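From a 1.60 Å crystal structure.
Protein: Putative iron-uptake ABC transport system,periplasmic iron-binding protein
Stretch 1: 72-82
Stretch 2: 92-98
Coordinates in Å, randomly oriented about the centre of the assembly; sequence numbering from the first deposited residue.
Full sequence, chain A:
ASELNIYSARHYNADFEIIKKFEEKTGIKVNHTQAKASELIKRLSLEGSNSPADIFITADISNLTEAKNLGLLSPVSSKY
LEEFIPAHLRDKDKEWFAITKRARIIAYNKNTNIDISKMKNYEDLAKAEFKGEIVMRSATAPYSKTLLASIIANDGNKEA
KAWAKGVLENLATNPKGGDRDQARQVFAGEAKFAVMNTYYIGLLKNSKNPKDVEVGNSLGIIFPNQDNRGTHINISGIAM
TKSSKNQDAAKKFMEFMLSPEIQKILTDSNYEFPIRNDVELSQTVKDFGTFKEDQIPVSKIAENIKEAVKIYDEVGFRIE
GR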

ATOM      1  N   LEU A  72      17.375  10.270  -4.535  1.00  9.74           N
ATOM      2  CA  LEU A  72      17.761   8.933  -4.956  1.00 10.40           C
ATOM      3  C   LEU A  72      17.166   8.545  -6.312  1.00  9.93           C
ATOM      4  O   LEU A  72      17.494   7.497  -6.783  1.00 10.73           O
ATOM      5  N   LEU A  73      16.232   9.338  -6.856  1.00  9.81           N
ATOM      6  CA  LEU A  73      15.498   8.904  -8.048  1.00 11.01           C
ATOM      7  C   LEU A  73      15.801   9.812  -9.239  1.00 11.51           C
ATOM      8  O   LEU A  73      16.399  10.867  -9.101  1.00 12.94           O
ATOM      9  N   SER A  74      15.400   9.365 -10.431  1.00 12.34           N
ATOM     10  CA  SER A  74      15.700  10.090 -11.647  1.00 13.12           C
ATOM     11  C   SER A  74      14.419  10.189 -12.468  1.00 13.02           C
ATOM     12  O   SER A  74      13.652   9.227 -12.500  1.00 12.56           O
ATOM     13  N   PRO A  75      14.196  11.315 -13.123  1.00 11.63           N
ATOM     14  CA  PRO A  75      12.940  11.475 -13.880  1.00 11.08           C
ATOM     15  C   PRO A  75      12.906  10.642 -15.135  1.00 10.82           C
ATOM     16  O   PRO A  75      13.918  10.462 -15.814  1.00 12.00           O
ATOM     17  N   VAL A  76      11.684  10.174 -15.463  1.00 10.23           N
ATOM     18  CA  VAL A  76      11.396   9.417 -16.661  1.00 11.54           C
ATOM     19  C   VAL A  76      10.274  10.099 -17.385  1.00 10.96           C
ATOM     20  O   VAL A  76       9.232  10.327 -16.811  1.00 10.52           O
ATOM     21  N   SER A  77      10.521  10.460 -18.650  1.00 11.37           N
ATOM     22  CA  SER A  77       9.499  11.088 -19.509  1.00 10.69           C
ATOM     23  C   SER A  77       9.058  10.055 -20.537  1.00 11.36           C
ATOM     24  O   SER A  77       9.752   9.824 -21.536  1.00 12.16           O
ATOM     25  N   SER A  78       7.885   9.436 -20.289  1.00 10.02           N
ATOM     26  CA  SER A  78       7.392   8.323 -21.089  1.00  9.65           C
ATOM     27  C   SER A  78       5.988   8.677 -21.558  1.00 10.06           C
ATOM     28  O   SER A  78       5.061   8.920 -20.733  1.00 10.97           O
ATOM     29  N   LYS A  79       5.782   8.688 -22.862  1.00  9.59           N
ATOM     30  CA  LYS A  79       4.424   8.897 -23.361  1.00 10.78           C
ATOM     31  C   LYS A  79       3.470   7.794 -22.917  1.00  9.93           C
ATOM     32  O   LYS A  79       2.251   8.042 -22.715  1.00 10.32           O
ATOM     33  N   TYR A  80       4.012   6.595 -22.790  1.00 10.68           N
ATOM     34  CA  TYR A  80       3.240   5.433 -22.407  1.00 10.58           C
ATOM     35  C   TYR A  80       2.715   5.619 -20.977  1.00  9.33           C
ATOM     36  O   TYR A  80       1.504   5.495 -20.722  1.00  8.79           O
ATOM     37  N   LEU A  81       3.618   5.940 -20.038  1.00  8.89           N
ATOM     38  CA  LEU A  81       3.199   6.130 -18.659  1.00 10.00           C
ATOM     39  C   LEU A  81       2.224   7.306 -18.510  1.00 10.07           C
ATOM     40  O   LEU A  81       1.281   7.243 -17.699  1.00  9.76           O
ATOM     41  N   GLU A  82       2.426   8.383 -19.271  1.00 10.38           N
ATOM     42  CA  GLU A  82       1.626   9.563 -19.114  1.00  9.41           C
ATOM     43  C   GLU A  82       0.253   9.328 -19.739  1.00  9.61           C
ATOM     44  O   GLU A  82      -0.727   9.899 -19.316  1.00 10.78           O
ATOM     45  N   LYS A  92       4.498  15.017 -10.368  1.00 12.33           N
ATOM     46  CA  LYS A  92       4.576  16.128 -11.281  1.00 14.04           C
ATOM     47  C   LYS A  92       5.981  16.250 -11.860  1.00 14.10           C
ATOM     48  O   LYS A  92       6.145  16.620 -13.017  1.00 14.33           O
ATOM     49  N   ASP A  93       6.982  15.886 -11.061  1.00 13.52           N
ATOM     50  CA  ASP A  93       8.384  15.953 -11.467  1.00 14.14           C
ATOM     51  C   ASP A  93       8.916  14.653 -12.109  1.00 13.37           C
ATOM     52  O   ASP A  93      10.133  14.544 -12.390  1.00 13.29           O
ATOM     53  N   LYS A  94       8.002  13.702 -12.370  1.00 11.85           N
ATOM     54  CA  LYS A  94       8.261  12.513 -13.174  1.00 11.66           C
ATOM     55  C   LYS A  94       9.256  11.527 -12.545  1.00 10.67           C
ATOM     56  O   LYS A  94       9.859  10.746 -13.253  1.00  9.79           O
ATOM     57  N   GLU A  95       9.340  11.507 -11.227  1.00 10.43           N
ATOM     58  CA  GLU A  95      10.268  10.595 -10.556  1.00 10.09           C
ATOM     59  C   GLU A  95       9.603   9.362  -9.967  1.00  9.81           C
ATOM     60  O   GLU A  95      10.316   8.439  -9.602  1.00 10.07           O
ATOM     61  N   TRP A  96       8.275   9.321  -9.866  1.00  9.38           N
ATOM     62  CA  TRP A  96       7.589   8.145  -9.329  1.00  7.69           C
ATOM     63  C   TRP A  96       6.242   8.027 -10.015  1.00  7.05           C
ATOM     64  O   TRP A  96       5.703   9.020 -10.434  1.00  7.47           O
ATOM     65  N   PHE A  97       5.751   6.800 -10.090  1.00  7.43           N
ATOM     66  CA  PHE A  97       4.552   6.478 -10.934  1.00  7.24           C
ATOM     67  C   PHE A  97       3.780   5.343 -10.265  1.00  8.17           C
ATOM     68  O   PHE A  97       4.372   4.325  -9.875  1.00  8.56           O
ATOM     69  N   ALA A  98       2.463   5.470 -10.122  1.00  8.48           N
ATOM     70  CA  ALA A  98       1.691   4.401  -9.490  1.00  8.14           C
ATOM     71  C   ALA A  98       1.547   3.242 -10.481  1.00  8.65           C
ATOM     72  O   ALA A  98       1.364   3.477 -11.721  1.00  9.03           O
TER

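The two stretches meet around one direct backbone hydrogen bond, Val76 N to Lys94 O at 2.9 Å. Pro75 CA lies 3.2 Å from the same Lys94 O, a CA-H...O contact.

Phe97 points toward stretch 1 with chi1 m and chi2 88°. This presents one ring face to Leu81 and the edge to Val76 O. Leu81, m and t, points toward stretch 2. Its CD1 sits over the face, 3.8 Å from the centroid of the Phe97 ring, in a CH-pi contact. Val76 is t; its CB is 4.2 Å from Phe97 CE1. Val76 O is 3.4 Å from Phe97 CZ.

Glu95 leaves its backbone sideways, but chi1 m and chi2 t bring the carboxylate nearer to stretch 1; chi3 of -173° orients its two oxygens. Water 1 accepts from Leu73 N and donates to Glu95 OE2. Water 2 donates to both Leu73 O and Glu95 OE1. Water 3 links Ser74 O and Glu95 O. Leu73, m and t, points toward stretch 2; its CB is 3.6 Å from Glu95 OE2.

Lys94 points toward stretch 1. Its chi1 is m and the rest is extended, so Lys94 NZ reaches Ser77 OG in a weak 3.5 Å hydrogen bond. Glu82 OE1 stays 4.4 Å from Lys94 NZ, beyond a salt bridge. Ser78, t, caps the helix: its OG accepts from Leu81 N at 3.0 Å.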

ATOM      1  CB  LEU A  72      17.280   7.918  -3.910  1.00 10.10           C
ATOM      2  CG  LEU A  72      17.866   8.105  -2.508  1.00 11.59           C
ATOM      3  CD1 LEU A  72      17.233   7.158  -1.563  1.00 10.95           C
ATOM      4  CD2 LEU A  72      19.347   7.949  -2.505  1.00 12.85           C
ATOM      5  CB  LEU A  73      13.997   8.899  -7.768  1.00 10.11           C
ATOM      6  CG  LEU A  73      13.495   8.177  -6.493  1.00 10.17           C
ATOM      7  CD1 LEU A  73      12.000   8.287  -6.325  1.00 11.06           C
ATOM      8  CD2 LEU A  73      13.878   6.759  -6.494  1.00  9.07           C
ATOM      9  CB  SER A  74      16.689   9.264 -12.428  1.00 15.68           C
ATOM     10  OG  SER A  74      17.581  10.084 -13.090  1.00 24.31           O
ATOM     11  CB  PRO A  75      12.900  12.962 -14.193  1.00 11.75           C
ATOM     12  CG  PRO A  75      14.334  13.415 -14.171  1.00 12.49           C
ATOM     13  CD  PRO A  75      15.036  12.520 -13.205  1.00 12.49           C
ATOM     14  CB  VAL A  76      11.045   7.940 -16.345  1.00 10.89           C
ATOM     15  CG1 VAL A  76      10.571   7.154 -17.564  1.00 14.06           C
ATOM     16  CG2 VAL A  76      12.246   7.240 -15.719  1.00 12.49           C
ATOM     17  CB  SER A  77      10.007  12.349 -20.218  1.00 12.84           C
ATOM     18  OG  SER A  77       8.959  12.966 -20.959  1.00 16.39           O
ATOM     19  CB  SER A  78       7.293   7.090 -20.205  1.00 11.74           C
ATOM     20  OG  SER A  78       6.473   6.105 -20.813  1.00 11.68           O
ATOM     21  CB  LYS A  79       4.374   9.005 -24.874  1.00 11.70           C
ATOM     22  CG  LYS A  79       4.941  10.275 -25.474  1.00 11.09           C
ATOM     23  CD  LYS A  79       4.790  10.302 -26.961  1.00 12.35           C
ATOM     24  CE  LYS A  79       5.119  11.660 -27.559  1.00 14.36           C
ATOM     25  NZ  LYS A  79       4.915  11.620 -29.079  1.00 14.58           N
ATOM     26  CB  TYR A  80       4.047   4.150 -22.543  1.00  9.85           C
ATOM     27  CG  TYR A  80       3.181   2.924 -22.468  1.00  8.36           C
ATOM     28  CD1 TYR A  80       2.990   2.232 -21.260  1.00  9.60           C
ATOM     29  CD2 TYR A  80       2.475   2.462 -23.583  1.00  7.90           C
ATOM     30  CE1 TYR A  80       2.154   1.163 -21.164  1.00  9.41           C
ATOM     31  CE2 TYR A  80       1.680   1.358 -23.488  1.00  8.36           C
ATOM     32  CZ  TYR A  80       1.464   0.737 -22.276  1.00  8.89           C
ATOM     33  OH  TYR A  80       0.686  -0.371 -22.177  1.00  9.96           O
ATOM     34  CB  LEU A  81       4.433   6.333 -17.745  1.00 10.10           C
ATOM     35  CG  LEU A  81       5.444   5.211 -17.636  1.00  9.98           C
ATOM     36  CD1 LEU A  81       6.599   5.638 -16.740  1.00 11.95           C
ATOM     37  CD2 LEU A  81       4.794   3.906 -17.021  1.00 12.87           C
ATOM     38  CB  GLU A  82       2.331  10.813 -19.704  1.00 10.65           C
ATOM     39  CG  GLU A  82       3.582  11.119 -18.887  1.00 10.69           C
ATOM     40  CD  GLU A  82       4.446  12.197 -19.457  1.00 15.48           C
ATOM     41  OE1 GLU A  82       5.448  12.491 -18.812  1.00 18.43           O
ATOM     42  OE2 GLU A  82       4.102  12.773 -20.509  1.00 18.27           O
ATOM     43  CB  LYS A  92       4.124  17.411 -10.585  1.00 15.74           C
ATOM     44  CG  LYS A  92       5.041  17.899  -9.522  1.00 20.47           C
ATOM     45  CD  LYS A  92       4.644  19.288  -8.979  1.00 25.65           C
ATOM     46  CE  LYS A  92       5.797  19.876  -8.158  1.00 29.52           C
ATOM     47  NZ  LYS A  92       5.518  21.296  -7.773  1.00 35.27           N
ATOM     48  CB  ASP A  93       9.260  16.327 -10.265  1.00 14.38           C
ATOM     49  CG  ASP A  93       8.886  17.652  -9.652  1.00 17.60           C
ATOM     50  OD1 ASP A  93       8.611  18.621 -10.414  1.00 18.46           O
ATOM     51  OD2 ASP A  93       8.797  17.814  -8.416  1.00 19.49           O
ATOM     52  CB  LYS A  94       8.736  12.890 -14.571  1.00 12.25           C
ATOM     53  CG  LYS A  94       7.762  13.784 -15.336  1.00 16.17           C
ATOM     54  CD  LYS A  94       8.296  14.014 -16.724  1.00 21.34           C
ATOM     55  CE  LYS A  94       7.801  15.298 -17.359  1.00 25.78           C
ATOM     56  NZ  LYS A  94       8.658  15.512 -18.583  1.00 27.46           N
ATOM     57  CB  GLU A  95      11.135  11.321  -9.498  1.00 10.50           C
ATOM     58  CG  GLU A  95      11.955  12.419 -10.136  1.00 10.13           C
ATOM     59  CD  GLU A  95      13.047  12.984  -9.239  1.00 14.53           C
ATOM     60  OE1 GLU A  95      13.669  13.995  -9.663  1.00 15.14           O
ATOM     61  OE2 GLU A  95      13.315  12.386  -8.176  1.00 14.49           O
ATOM     62  CB  TRP A  96       7.425   8.147  -7.803  1.00  9.21           C
ATOM     63  CG  TRP A  96       6.729   9.311  -7.231  1.00  6.89           C
ATOM     64  CD1 TRP A  96       7.315  10.370  -6.642  1.00 10.87           C
ATOM     65  CD2 TRP A  96       5.309   9.563  -7.202  1.00 11.38           C
ATOM     66  NE1 TRP A  96       6.366  11.281  -6.245  1.00 12.66           N
ATOM     67  CE2 TRP A  96       5.122  10.816  -6.587  1.00 10.73           C
ATOM     68  CE3 TRP A  96       4.182   8.852  -7.619  1.00 12.33           C
ATOM     69  CZ2 TRP A  96       3.865  11.383  -6.407  1.00 12.01           C
ATOM     70  CZ3 TRP A  96       2.934   9.410  -7.437  1.00 11.87           C
ATOM     71  CH2 TRP A  96       2.784  10.655  -6.836  1.00  9.94           C
ATOM     72  CB  PHE A  97       4.999   5.995 -12.287  1.00  7.58           C
ATOM     73  CG  PHE A  97       5.785   7.019 -13.040  1.00  7.48           C
ATOM     74  CD1 PHE A  97       7.168   7.078 -12.859  1.00  8.03           C
ATOM     75  CD2 PHE A  97       5.178   7.891 -13.924  1.00  7.72           C
ATOM     76  CE1 PHE A  97       7.935   8.070 -13.502  1.00 11.87           C
ATOM     77  CE2 PHE A  97       5.977   8.836 -14.632  1.00  8.81           C
ATOM     78  CZ  PHE A  97       7.342   8.931 -14.375  1.00 10.29           C
ATOM     79  CB  ALA A  98       0.315   4.877  -9.112  1.00  8.93           C
TER
HETATM   80  O   HOH W   1      15.378  12.171  -6.361  1.00 10.12           O
HETATM   81  O   HOH W   2      16.436  13.667  -9.830  1.00 27.84           O
HETATM   82  O   HOH W   3      11.596   7.526 -11.936  1.00  9.59           O